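Local atomic coordinates of Baccell_00875 (Bacteroides cellulosilyticus DSM 14838, PDB entry 5NO8), a protein that probably acts as a polysaccharide lyase that cleaves L-rhamnose caps, next to glucuronic acid, from complex arabinogalactan proteins. Residues L43-D48 with V239-G244; Q120-E125 with L253-V258; A173-A178 with N579-S584; D247-L252 with S257-C262; F320-N323 with Q327-A330. All coordinates share one frame; numbering follows the deposited sequence. Where two conformers were deposited one is given.

Contact 1: L43-D48 with V239-G244; sequences LTLKGD and VFAHNG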
# COMPACT_ATOMS: atom_id res chain seq x y z
N LEU A 43 16.29 -8.56 -17.74
CA LEU A 43 16.23 -9.76 -16.92
C LEU A 43 14.93 -10.44 -17.31
O LEU A 43 13.86 -9.86 -17.14
CB LEU A 43 16.24 -9.39 -15.44
CG LEU A 43 16.92 -10.30 -14.42
CD1 LEU A 43 16.98 -9.58 -13.08
CD2 LEU A 43 16.18 -11.61 -14.28
N THR A 44 15.04 -11.64 -17.87
CA THR A 44 13.88 -12.37 -18.37
C THR A 44 13.92 -13.80 -17.88
O THR A 44 14.94 -14.27 -17.36
CB THR A 44 13.83 -12.39 -19.91
OG1 THR A 44 12.62 -13.04 -20.33
CG2 THR A 44 14.98 -13.17 -20.47
N LEU A 45 12.80 -14.50 -18.02
CA LEU A 45 12.71 -15.89 -17.59
C LEU A 45 12.44 -16.74 -18.83
O LEU A 45 11.46 -16.51 -19.55
CB LEU A 45 11.62 -16.06 -16.55
CG LEU A 45 11.85 -15.27 -15.25
CD1 LEU A 45 10.64 -15.40 -14.35
CD2 LEU A 45 13.09 -15.78 -14.53
N LYS A 46 13.35 -17.67 -19.08
CA LYS A 46 13.24 -18.52 -20.27
C LYS A 46 11.99 -19.38 -20.16
O LYS A 46 11.79 -20.06 -19.15
CB LYS A 46 14.46 -19.41 -20.41
CG LYS A 46 14.56 -20.09 -21.76
CD LYS A 46 15.38 -21.35 -21.64
CE LYS A 46 15.46 -22.09 -22.96
NZ LYS A 46 16.52 -23.13 -22.84
N GLY A 47 11.14 -19.33 -21.18
CA GLY A 47 9.89 -20.09 -21.16
C GLY A 47 8.68 -19.31 -20.71
O GLY A 47 7.58 -19.83 -20.71
N ASP A 48 8.88 -18.04 -20.31
CA ASP A 48 7.77 -17.13 -20.13
C ASP A 48 7.27 -16.77 -21.52
O ASP A 48 7.96 -16.06 -22.25
CB ASP A 48 8.24 -15.86 -19.40
CG ASP A 48 7.12 -14.86 -19.18
OD1 ASP A 48 5.95 -15.16 -19.50
OD2 ASP A 48 7.43 -13.73 -18.71
N VAL A 239 18.25 -14.59 -7.48
CA VAL A 239 17.11 -14.15 -8.26
C VAL A 239 16.60 -15.32 -9.06
O VAL A 239 17.38 -16.03 -9.70
CB VAL A 239 17.49 -12.97 -9.16
CG1 VAL A 239 16.31 -12.56 -10.02
CG2 VAL A 239 17.99 -11.82 -8.32
N PHE A 240 15.30 -15.60 -8.98
CA PHE A 240 14.79 -16.89 -9.46
C PHE A 240 13.31 -16.81 -9.80
O PHE A 240 12.56 -16.00 -9.25
CB PHE A 240 14.97 -17.99 -8.41
CG PHE A 240 14.34 -17.65 -7.08
CD1 PHE A 240 15.07 -16.93 -6.12
CD2 PHE A 240 13.04 -18.02 -6.78
CE1 PHE A 240 14.51 -16.60 -4.90
CE2 PHE A 240 12.46 -17.68 -5.55
CZ PHE A 240 13.20 -16.97 -4.61
N ALA A 241 12.90 -17.69 -10.69
CA ALA A 241 11.52 -17.83 -11.07
C ALA A 241 10.78 -18.63 -10.00
O ALA A 241 11.34 -19.52 -9.38
CB ALA A 241 11.42 -18.58 -12.40
N HIS A 242 9.52 -18.32 -9.81
CA HIS A 242 8.67 -19.09 -8.93
C HIS A 242 7.21 -19.05 -9.37
O HIS A 242 6.83 -18.29 -10.25
CB HIS A 242 8.85 -18.68 -7.45
CG HIS A 242 8.29 -17.33 -7.12
ND1 HIS A 242 6.95 -17.11 -6.89
CD2 HIS A 242 8.89 -16.12 -7.00
CE1 HIS A 242 6.76 -15.84 -6.62
NE2 HIS A 242 7.91 -15.21 -6.69
N ASN A 243 6.42 -19.91 -8.77
CA ASN A 243 5.02 -20.11 -9.19
C ASN A 243 3.97 -19.51 -8.29
O ASN A 243 2.79 -19.77 -8.48
CB ASN A 243 4.78 -21.60 -9.37
CG ASN A 243 5.40 -22.12 -10.64
OD1 ASN A 243 5.39 -21.45 -11.69
ND2 ASN A 243 5.95 -23.33 -10.58
N GLY A 244 4.36 -18.68 -7.33
CA GLY A 244 3.37 -17.99 -6.48
C GLY A 244 3.88 -17.96 -5.05
O GLY A 244 5.00 -18.42 -4.79
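Leu45 sets both of its methyl branches against the methyl of Ala241 where two beta sheets pack face to face. The small sheet is the two-stranded antiparallel pair 29-33 and 40-45. The large one is the eight-stranded antiparallel sheet that holds strand 232-242. The touching parts of the two strands run 31° apart, and no hydrogen bond joins them.

Leu45 comes down on Ala241 with its fork astride CB. CD1 is 3.8 Å from Ala241 CB and CD2 is 3.9 Å from the same atom. Leu45 CG lies anti to its own carbonyl carbon, chi1 -62°, which carries the fork across to the large sheet. Leu43, two residues earlier on the same face, points at Val239. Leu43 CD1 comes 4.3 Å from Val239 CG1, a loose approach that is doubtful because Leu43 has two conformers. Trp54, Pro186 and Leu188 also touch Leu45 and extend the apolar layer.

Strand 40-45 ends in a type II turn from Leu45 to Asp48, closed by Asp48 N to Leu45 O at 3.1 Å. Asp48 then forms a salt bridge with Arg180. Past Ala241, His242 turns away from the small sheet. Its ND1 accepts from Gly244 N, the N-cap residue of helix 245-254, at 3.1 Å and close to the ring plane.

Contact 2: Q120-E125 with L253-V258; sequences QGDLVE and LEKGSV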
# COMPACT_ATOMS: atom_id res chain seq x y z
N GLN A 120 21.67 -23.69 -11.53
CA GLN A 120 20.37 -24.42 -11.56
C GLN A 120 19.24 -23.47 -11.95
O GLN A 120 18.19 -23.46 -11.30
CB GLN A 120 20.01 -25.01 -10.18
CG GLN A 120 21.13 -25.64 -9.37
CD GLN A 120 21.44 -27.07 -9.77
OE1 GLN A 120 22.60 -27.42 -9.98
NE2 GLN A 120 20.40 -27.90 -9.88
N GLY A 121 19.49 -22.62 -12.94
CA GLY A 121 18.50 -21.64 -13.40
C GLY A 121 18.34 -20.36 -12.59
O GLY A 121 17.62 -19.46 -13.00
N ASP A 122 19.00 -20.26 -11.44
CA ASP A 122 18.88 -19.06 -10.62
C ASP A 122 20.12 -18.18 -10.78
O ASP A 122 21.24 -18.69 -10.86
CB ASP A 122 18.69 -19.46 -9.18
CG ASP A 122 17.40 -20.30 -8.97
OD1 ASP A 122 16.56 -20.48 -9.91
OD2 ASP A 122 17.22 -20.77 -7.86
N LEU A 123 19.88 -16.88 -10.81
CA LEU A 123 20.97 -15.92 -10.87
C LEU A 123 21.45 -15.70 -9.43
O LEU A 123 20.65 -15.32 -8.56
CB LEU A 123 20.50 -14.60 -11.45
CG LEU A 123 21.39 -13.37 -11.27
CD1 LEU A 123 22.76 -13.52 -11.92
CD2 LEU A 123 20.64 -12.12 -11.72
N VAL A 124 22.73 -15.94 -9.19
CA VAL A 124 23.35 -15.67 -7.91
C VAL A 124 24.31 -14.51 -8.14
O VAL A 124 25.16 -14.59 -9.01
CB VAL A 124 24.06 -16.91 -7.36
CG1 VAL A 124 24.66 -16.60 -6.00
CG2 VAL A 124 23.08 -18.10 -7.27
N GLU A 125 24.13 -13.42 -7.41
CA GLU A 125 25.02 -12.27 -7.48
C GLU A 125 25.67 -12.05 -6.14
O GLU A 125 24.98 -12.03 -5.12
CB GLU A 125 24.24 -11.01 -7.81
CG GLU A 125 23.44 -11.08 -9.07
CD GLU A 125 23.14 -9.68 -9.56
OE1 GLU A 125 22.40 -8.95 -8.85
OE2 GLU A 125 23.70 -9.26 -10.61
N LEU A 253 13.12 -20.64 1.94
CA LEU A 253 13.60 -21.56 2.98
C LEU A 253 14.67 -22.53 2.44
O LEU A 253 15.65 -22.81 3.12
CB LEU A 253 12.45 -22.33 3.61
CG LEU A 253 11.41 -21.50 4.36
CD1 LEU A 253 10.21 -22.36 4.76
CD2 LEU A 253 12.03 -20.87 5.59
N GLU A 254 14.48 -23.01 1.20
CA GLU A 254 15.47 -23.89 0.57
C GLU A 254 16.80 -23.23 0.41
O GLU A 254 17.83 -23.87 0.54
CB GLU A 254 15.01 -24.37 -0.81
CG GLU A 254 13.84 -25.32 -0.75
CD GLU A 254 13.46 -25.89 -2.10
OE1 GLU A 254 13.56 -25.16 -3.12
OE2 GLU A 254 13.05 -27.09 -2.12
N LYS A 255 16.76 -21.92 0.16
CA LYS A 255 17.98 -21.13 -0.02
C LYS A 255 18.61 -20.75 1.31
O LYS A 255 19.62 -20.05 1.32
CB LYS A 255 17.67 -19.92 -0.91
CG LYS A 255 17.46 -20.37 -2.36
CD LYS A 255 16.92 -19.31 -3.29
CE LYS A 255 16.45 -19.95 -4.59
NZ LYS A 255 17.59 -20.54 -5.35
N GLY A 256 18.04 -21.19 2.43
CA GLY A 256 18.65 -21.03 3.74
C GLY A 256 18.23 -19.80 4.54
O GLY A 256 18.78 -19.55 5.60
N SER A 257 17.25 -19.05 4.04
CA SER A 257 16.74 -17.89 4.76
C SER A 257 15.61 -18.31 5.72
O SER A 257 15.39 -19.51 5.94
CB SER A 257 16.27 -16.84 3.77
OG SER A 257 15.99 -15.63 4.45
N VAL A 258 14.97 -17.34 6.36
CA VAL A 258 13.91 -17.62 7.34
C VAL A 258 12.71 -16.76 7.06
O VAL A 258 12.81 -15.74 6.37
CB VAL A 258 14.39 -17.42 8.80
CG1 VAL A 258 15.63 -18.26 9.09
CG2 VAL A 258 14.67 -15.96 9.11
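Asp122 and Lys255 form a salt bridge, the one direct link between these two segments. Lys255 NZ donates to Asp122 OD2 at 2.5 Å. This is short for such a pair, so the exact length is doubtful. The ammonium meets OD2 on the anti side of the carboxylate, 16° out of its plane. The lysine chain stays extended through chi3 and then bends at chi4, -66°, which turns NZ toward the acid. NZ also makes a weak hydrogen bond to His238 ND1. The ammonium thus sits between an acid on one strand and a histidine on the next.

Packing comes from Phe240, on the strand beside that of Asp122. Lys255 CE makes an apolar contact with Phe240 CD1. Asp122 OD1 packs against Phe240 CB. The ring therefore flanks the aliphatic end of the lysine, next to the ion pair.

Backbone bonds hold both ends. Asp122 begins strand 122-131, and the next residue, Leu123, pairs with Val239 in the sheet. Gln120 and Gly121 both have positive phi, consistent with a type I' turn between strands 110-119 and 122-131. On the other side Gly256 N bonds to Leu253 O at 3.0 Å, and Gly256 itself has phi 94°. The arrangement is a Schellman motif ending helix 245-254, tied by a surface salt bridge to a beta hairpin of the large antiparallel sheet.

Contact 3: A173-A178 with N579-S584; sequences AAYVNA and NGFQPS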
# COMPACT_ATOMS: atom_id res chain seq x y z
N ALA A 173 17.38 -11.66 6.28
CA ALA A 173 16.29 -12.41 5.65
C ALA A 173 15.44 -11.52 4.78
O ALA A 173 14.25 -11.77 4.56
CB ALA A 173 15.45 -13.05 6.72
N ALA A 174 16.06 -10.46 4.24
CA ALA A 174 15.39 -9.59 3.31
C ALA A 174 15.06 -10.33 2.00
O ALA A 174 15.70 -11.30 1.65
CB ALA A 174 16.24 -8.37 3.02
N TYR A 175 14.05 -9.84 1.30
CA TYR A 175 13.65 -10.40 0.04
C TYR A 175 12.84 -9.41 -0.79
O TYR A 175 12.39 -8.38 -0.30
CB TYR A 175 12.86 -11.70 0.24
CG TYR A 175 11.53 -11.56 0.94
CD1 TYR A 175 10.42 -11.00 0.31
CD2 TYR A 175 11.38 -11.97 2.26
CE1 TYR A 175 9.21 -10.87 0.96
CE2 TYR A 175 10.18 -11.87 2.90
CZ TYR A 175 9.10 -11.32 2.24
OH TYR A 175 7.91 -11.17 2.89
N VAL A 176 12.66 -9.76 -2.05
CA VAL A 176 11.68 -9.14 -2.92
C VAL A 176 10.88 -10.25 -3.62
O VAL A 176 11.46 -11.20 -4.18
CB VAL A 176 12.29 -8.20 -3.98
CG1 VAL A 176 11.19 -7.55 -4.78
CG2 VAL A 176 13.18 -7.11 -3.36
N ASN A 177 9.56 -10.16 -3.52
CA ASN A 177 8.67 -11.06 -4.23
C ASN A 177 7.96 -10.23 -5.28
O ASN A 177 7.15 -9.39 -4.94
CB ASN A 177 7.69 -11.68 -3.26
CG ASN A 177 6.78 -12.69 -3.91
OD1 ASN A 177 7.07 -13.18 -5.02
ND2 ASN A 177 5.67 -13.00 -3.26
N ALA A 178 8.33 -10.42 -6.56
CA ALA A 178 7.76 -9.67 -7.64
C ALA A 178 6.70 -10.50 -8.35
O ALA A 178 7.00 -11.49 -9.00
CB ALA A 178 8.86 -9.25 -8.59
N ASN A 579 -0.88 -7.15 -2.85
CA ASN A 579 -0.65 -7.23 -1.41
C ASN A 579 0.48 -8.18 -1.07
O ASN A 579 0.52 -9.34 -1.54
CB ASN A 579 -1.88 -7.78 -0.69
CG ASN A 579 -3.05 -6.84 -0.68
OD1 ASN A 579 -3.09 -5.83 -1.38
ND2 ASN A 579 -4.04 -7.19 0.10
N GLY A 580 1.35 -7.74 -0.16
CA GLY A 580 2.41 -8.59 0.32
C GLY A 580 2.05 -9.29 1.62
O GLY A 580 0.93 -9.11 2.16
N PHE A 581 2.98 -10.11 2.12
CA PHE A 581 2.81 -10.83 3.39
C PHE A 581 3.93 -10.50 4.36
O PHE A 581 4.19 -11.27 5.30
CB PHE A 581 2.66 -12.34 3.18
CG PHE A 581 3.80 -12.96 2.42
CD1 PHE A 581 4.96 -13.37 3.07
CD2 PHE A 581 3.72 -13.12 1.04
CE1 PHE A 581 6.02 -13.93 2.36
CE2 PHE A 581 4.78 -13.67 0.33
CZ PHE A 581 5.93 -14.05 0.99
N GLN A 582 4.58 -9.34 4.17
CA GLN A 582 5.70 -8.95 5.01
C GLN A 582 5.26 -8.84 6.48
O GLN A 582 4.11 -8.42 6.77
CB GLN A 582 6.27 -7.60 4.61
CG GLN A 582 6.80 -7.50 3.19
CD GLN A 582 5.77 -7.00 2.22
OE1 GLN A 582 4.58 -7.36 2.34
NE2 GLN A 582 6.19 -6.18 1.26
N PRO A 583 6.14 -9.17 7.42
CA PRO A 583 5.72 -9.15 8.86
C PRO A 583 5.81 -7.77 9.50
O PRO A 583 6.63 -7.52 10.40
CB PRO A 583 6.68 -10.15 9.49
CG PRO A 583 7.93 -9.99 8.68
CD PRO A 583 7.46 -9.82 7.27
N SER A 584 4.98 -6.86 8.99
CA SER A 584 4.88 -5.48 9.43
C SER A 584 3.42 -5.06 9.30
O SER A 584 2.79 -5.34 8.30
CB SER A 584 5.73 -4.56 8.56
OG SER A 584 5.52 -3.19 8.88
O HOH W 1 5.60 -10.28 1.02
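At the junction between the N-terminal beta-rich part and the C-terminal helical part, Tyr175 meets Phe581. Tyr175 is on strand 175-180 of the eight-stranded antiparallel sheet. Phe581 is in the loop between helices 562-576 and 596-600.

The two ring planes are 27° apart, but the rings are slid so far that they barely overlap, with centroids 5.8 Å apart. The touching is done by the phenol end. Tyr175 OH is 3.4 Å from Phe581 CE1 and 3.8 Å from Gln582 CG. The tyrosine CG stands between its backbone N and carbonyl carbon, chi1 65°, and the ring reaches out from the strand to the loop.

Asn177 ND2 is 3.8 Å from Phe581 CE2, with the amide plane turned 57° from the ring. It lies near the ring plane, at the edge and not over a face. Asn177 ND2 bonds to Asn245 OD1, and OD1 bonds weakly to His242 NE2.

A water sits 3.3 Å above the Phe581 ring, over its centre. It accepts from Phe581 N at 2.8 Å and is hydrogen-bonded to Tyr175 OH at 3.1 Å. Arg249 covers the opposite face in a cation-pi contact. The ring is thus held between water and guanidinium, and the polar link between strand and loop passes through a single water.

Contact 4: D247-L252 with S257-C262; sequences DFRHKL and SVLVSC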
# COMPACT_ATOMS: atom_id res chain seq x y z
N ASP A 247 5.29 -21.18 -3.31
CA ASP A 247 6.49 -21.64 -3.96
C ASP A 247 7.64 -20.69 -3.62
O ASP A 247 8.75 -21.14 -3.32
CB ASP A 247 6.26 -21.70 -5.47
CG ASP A 247 7.38 -22.40 -6.22
OD1 ASP A 247 7.91 -23.40 -5.71
OD2 ASP A 247 7.72 -21.96 -7.34
N PHE A 248 7.35 -19.39 -3.63
CA PHE A 248 8.35 -18.38 -3.20
C PHE A 248 8.84 -18.67 -1.79
O PHE A 248 10.05 -18.76 -1.54
CB PHE A 248 7.78 -16.97 -3.27
CG PHE A 248 8.71 -15.92 -2.70
CD1 PHE A 248 9.80 -15.46 -3.45
CD2 PHE A 248 8.51 -15.40 -1.44
CE1 PHE A 248 10.67 -14.51 -2.94
CE2 PHE A 248 9.39 -14.45 -0.90
CZ PHE A 248 10.46 -14.00 -1.66
N ARG A 249 7.91 -18.88 -0.87
CA ARG A 249 8.28 -19.18 0.52
C ARG A 249 9.10 -20.44 0.68
O ARG A 249 10.10 -20.47 1.42
CB ARG A 249 7.04 -19.25 1.41
CG ARG A 249 6.47 -17.88 1.75
CD ARG A 249 5.36 -17.95 2.77
NE ARG A 249 4.14 -18.49 2.22
CZ ARG A 249 3.11 -17.77 1.74
NH1 ARG A 249 3.10 -16.45 1.70
NH2 ARG A 249 2.05 -18.41 1.28
N HIS A 250 8.71 -21.47 -0.06
CA HIS A 250 9.44 -22.74 -0.05
C HIS A 250 10.88 -22.55 -0.52
O HIS A 250 11.82 -23.01 0.12
CB HIS A 250 8.71 -23.78 -0.94
CG HIS A 250 9.36 -25.13 -0.94
ND1 HIS A 250 9.38 -25.94 0.17
CD2 HIS A 250 10.05 -25.79 -1.90
CE1 HIS A 250 10.04 -27.05 -0.11
NE2 HIS A 250 10.46 -26.98 -1.36
N LYS A 251 11.03 -21.85 -1.64
CA LYS A 251 12.34 -21.59 -2.22
C LYS A 251 13.20 -20.70 -1.33
O LYS A 251 14.42 -20.94 -1.19
CB LYS A 251 12.16 -20.97 -3.60
CG LYS A 251 11.70 -21.99 -4.63
CD LYS A 251 11.43 -21.28 -5.96
CE LYS A 251 10.83 -22.19 -7.02
NZ LYS A 251 11.85 -23.07 -7.58
N LEU A 252 12.58 -19.70 -0.71
CA LEU A 252 13.31 -18.87 0.28
C LEU A 252 13.91 -19.72 1.41
O LEU A 252 15.11 -19.58 1.77
CB LEU A 252 12.41 -17.74 0.79
CG LEU A 252 12.96 -16.82 1.89
CD1 LEU A 252 12.28 -15.45 1.80
CD2 LEU A 252 12.79 -17.41 3.27
N SER A 257 17.25 -19.05 4.04
CA SER A 257 16.74 -17.89 4.76
C SER A 257 15.61 -18.31 5.72
O SER A 257 15.39 -19.51 5.94
CB SER A 257 16.27 -16.84 3.77
OG SER A 257 15.99 -15.63 4.45
N VAL A 258 14.97 -17.34 6.36
CA VAL A 258 13.91 -17.62 7.34
C VAL A 258 12.71 -16.76 7.06
O VAL A 258 12.81 -15.74 6.37
CB VAL A 258 14.39 -17.42 8.80
CG1 VAL A 258 15.63 -18.26 9.09
CG2 VAL A 258 14.67 -15.96 9.11
N LEU A 259 11.56 -17.17 7.60
CA LEU A 259 10.31 -16.42 7.47
C LEU A 259 9.80 -16.11 8.87
O LEU A 259 9.65 -17.01 9.71
CB LEU A 259 9.24 -17.23 6.71
CG LEU A 259 9.53 -17.46 5.24
CD1 LEU A 259 8.70 -18.62 4.75
CD2 LEU A 259 9.27 -16.18 4.45
N VAL A 260 9.54 -14.83 9.12
CA VAL A 260 8.98 -14.38 10.38
C VAL A 260 7.52 -14.03 10.16
O VAL A 260 7.16 -13.44 9.15
CB VAL A 260 9.77 -13.17 10.91
CG1 VAL A 260 9.17 -12.63 12.19
CG2 VAL A 260 11.19 -13.62 11.19
N SER A 261 6.69 -14.37 11.14
CA SER A 261 5.30 -13.97 11.11
C SER A 261 4.79 -13.82 12.55
O SER A 261 5.30 -14.47 13.46
CB SER A 261 4.45 -15.00 10.37
OG SER A 261 4.70 -16.29 10.89
N CYS A 262 3.75 -13.01 12.70
CA CYS A 262 3.11 -12.77 13.99
C CYS A 262 1.65 -13.16 13.88
O CYS A 262 1.07 -13.15 12.80
CB CYS A 262 3.19 -11.30 14.38
SG CYS A 262 4.89 -10.66 14.44
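Leu252 lays its CD2 methyl over Ser257 and Leu259 just past the end of its own helix. This is an alpha-to-beta connection. The chain turns from helix 245-254 into strand 259-262, an outermost strand of the sheet that also holds 272-278 and 326-335.

Leu252 CG is anti to the backbone N, chi1 176°, and the branch extends toward the chain after the turn. CD2 is 3.6 Å from Ser257 CB, 3.5 Å from Val258 O and 3.8 Å from Leu259 CG. CD1 adds a longer contact with Leu259 CD2. The two leucines cross at a slant and meet through their branched ends.

Leu259 uses its other methyl on the helix side. CD1 lies against the aliphatic stem of Arg249, 3.8 Å from Arg249 CB, with the two chains at about a right angle. Beyond this stem Arg249 bends at chi3, and its NH2 forms a salt bridge with Asp246.

Val258 turns the other way, toward Thr328 and Cys277 of the sheet. The backbone closes the turn with the longer bond of the Schellman motif at Gly256. Ser257 N donates to Leu252 O at 3.2 Å, with an N-H...O angle of 152°.

Contact 5: F320-N323 with Q327-A330; sequences FYYN and QTHA
Phe320 and Thr328 form an antiparallel hydrogen-bonded pair in the beta hairpin of strands 314-322 and 326-335, whose axes here run at 160°. Phe320 N donates to Thr328 O at 2.8 Å, and Thr328 N donates back to Phe320 O at 3.0 Å. Gln327 CA adds a CA-H...O contact with Phe320 O at 3.1 Å.

Tyr321 and Gln327 are the next, non-hydrogen-bonded pair, and their side chains lie side by side on one face, pointing the same way. Tyr321 CD1 is 3.8 Å from Gln327 CB, and Tyr321 CE1 is 3.8 Å from Gln327 NE2. Gln327 is extended beyond CG and follows the tyrosine ring. The amide is turned 54° from the ring plane.

Phe320 and Thr328 point to the other face. There Tyr322 leans toward strand 326-335. Its CG sits between the backbone N and carbonyl carbon, chi1 56°, and CE1 comes 4.0 Å from Thr328 CG2. The threonine turns its methyl to the ring, while OG1 bonds to Gly170 O. Val260 also packs on this face. Phe320 and Thr328 satisfy each other's backbone N and O, while Gln327 and Tyr321 bond to Ser172 and Thr287 outside the hairpin.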
# COMPACT_ATOMS: atom_id res chain seq x y z
N PHE A 320 15.04 -11.29 15.69
CA PHE A 320 15.65 -12.61 15.86
C PHE A 320 17.12 -12.57 15.44
O PHE A 320 17.48 -11.95 14.45
CB PHE A 320 14.95 -13.68 15.04
CG PHE A 320 13.60 -14.03 15.55
CD1 PHE A 320 13.44 -15.01 16.51
CD2 PHE A 320 12.48 -13.37 15.08
CE1 PHE A 320 12.18 -15.33 17.00
CE2 PHE A 320 11.23 -13.68 15.55
CZ PHE A 320 11.07 -14.66 16.52
N TYR A 321 17.96 -13.26 16.21
CA TYR A 321 19.40 -13.33 15.97
C TYR A 321 19.71 -14.80 15.90
O TYR A 321 19.28 -15.56 16.78
CB TYR A 321 20.19 -12.68 17.09
CG TYR A 321 19.87 -11.22 17.26
CD1 TYR A 321 20.54 -10.25 16.51
CD2 TYR A 321 18.85 -10.83 18.10
CE1 TYR A 321 20.21 -8.91 16.64
CE2 TYR A 321 18.52 -9.50 18.23
CZ TYR A 321 19.20 -8.56 17.51
OH TYR A 321 18.82 -7.26 17.64
N TYR A 322 20.42 -15.23 14.86
CA TYR A 322 20.56 -16.67 14.57
C TYR A 322 21.80 -16.93 13.73
O TYR A 322 22.32 -16.05 13.06
CB TYR A 322 19.30 -17.27 13.90
CG TYR A 322 18.89 -16.57 12.64
CD1 TYR A 322 18.25 -15.33 12.69
CD2 TYR A 322 19.17 -17.11 11.39
CE1 TYR A 322 17.93 -14.64 11.53
CE2 TYR A 322 18.82 -16.45 10.24
CZ TYR A 322 18.21 -15.20 10.31
OH TYR A 322 17.92 -14.50 9.13
N ASN A 323 22.27 -18.18 13.80
CA ASN A 323 23.38 -18.67 12.94
C ASN A 323 24.63 -17.80 12.98
O ASN A 323 25.25 -17.48 11.95
CB ASN A 323 22.88 -18.91 11.50
CG ASN A 323 21.82 -20.00 11.41
OD1 ASN A 323 21.25 -20.25 10.33
ND2 ASN A 323 21.51 -20.61 12.51
N GLN A 327 20.42 -11.66 11.37
CA GLN A 327 19.33 -11.03 12.10
C GLN A 327 18.21 -10.67 11.17
O GLN A 327 18.42 -10.33 10.01
CB GLN A 327 19.76 -9.78 12.87
CG GLN A 327 20.22 -8.61 12.05
CD GLN A 327 20.62 -7.44 12.92
OE1 GLN A 327 21.81 -7.11 13.03
NE2 GLN A 327 19.63 -6.79 13.54
N THR A 328 17.02 -10.73 11.72
CA THR A 328 15.84 -10.24 11.00
C THR A 328 14.83 -9.78 12.02
O THR A 328 15.07 -9.91 13.23
CB THR A 328 15.29 -11.32 10.02
OG1 THR A 328 14.30 -10.76 9.15
CG2 THR A 328 14.69 -12.53 10.70
N HIS A 329 13.72 -9.22 11.56
CA HIS A 329 12.75 -8.61 12.46
C HIS A 329 11.30 -8.68 11.97
O HIS A 329 11.02 -9.09 10.84
CB HIS A 329 13.15 -7.16 12.73
CG HIS A 329 12.72 -6.19 11.66
ND1 HIS A 329 13.33 -6.12 10.43
CD2 HIS A 329 11.72 -5.29 11.63
CE1 HIS A 329 12.75 -5.17 9.71
NE2 HIS A 329 11.76 -4.65 10.41
N ALA A 330 10.42 -8.30 12.89
CA ALA A 330 9.02 -8.00 12.62
C ALA A 330 8.65 -6.67 13.26
O ALA A 330 9.18 -6.32 14.32
CB ALA A 330 8.13 -9.09 13.16

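How the contacts relate
From the N terminus, contact 1 opens first and closes a long loop at strand 232-242, laying the small sheet on the large one. Contact 2 starts inside that loop and ends beyond it, at the end of helix 245-254, so the two cross. Contact 3 crosses both and runs far on to the loop before helix 596-600, joining the beta-rich part to the helical part. Contacts 4 and 5 nest within it, in series. Contact 4 shares Ser257 and Val258 with contact 2 and leads from the helix into the sheet of strands 259-262 and 326-335. Contact 5 closes a hairpin of that sheet, where Val258 and Val260 touch Tyr322, Thr328 and Ala330.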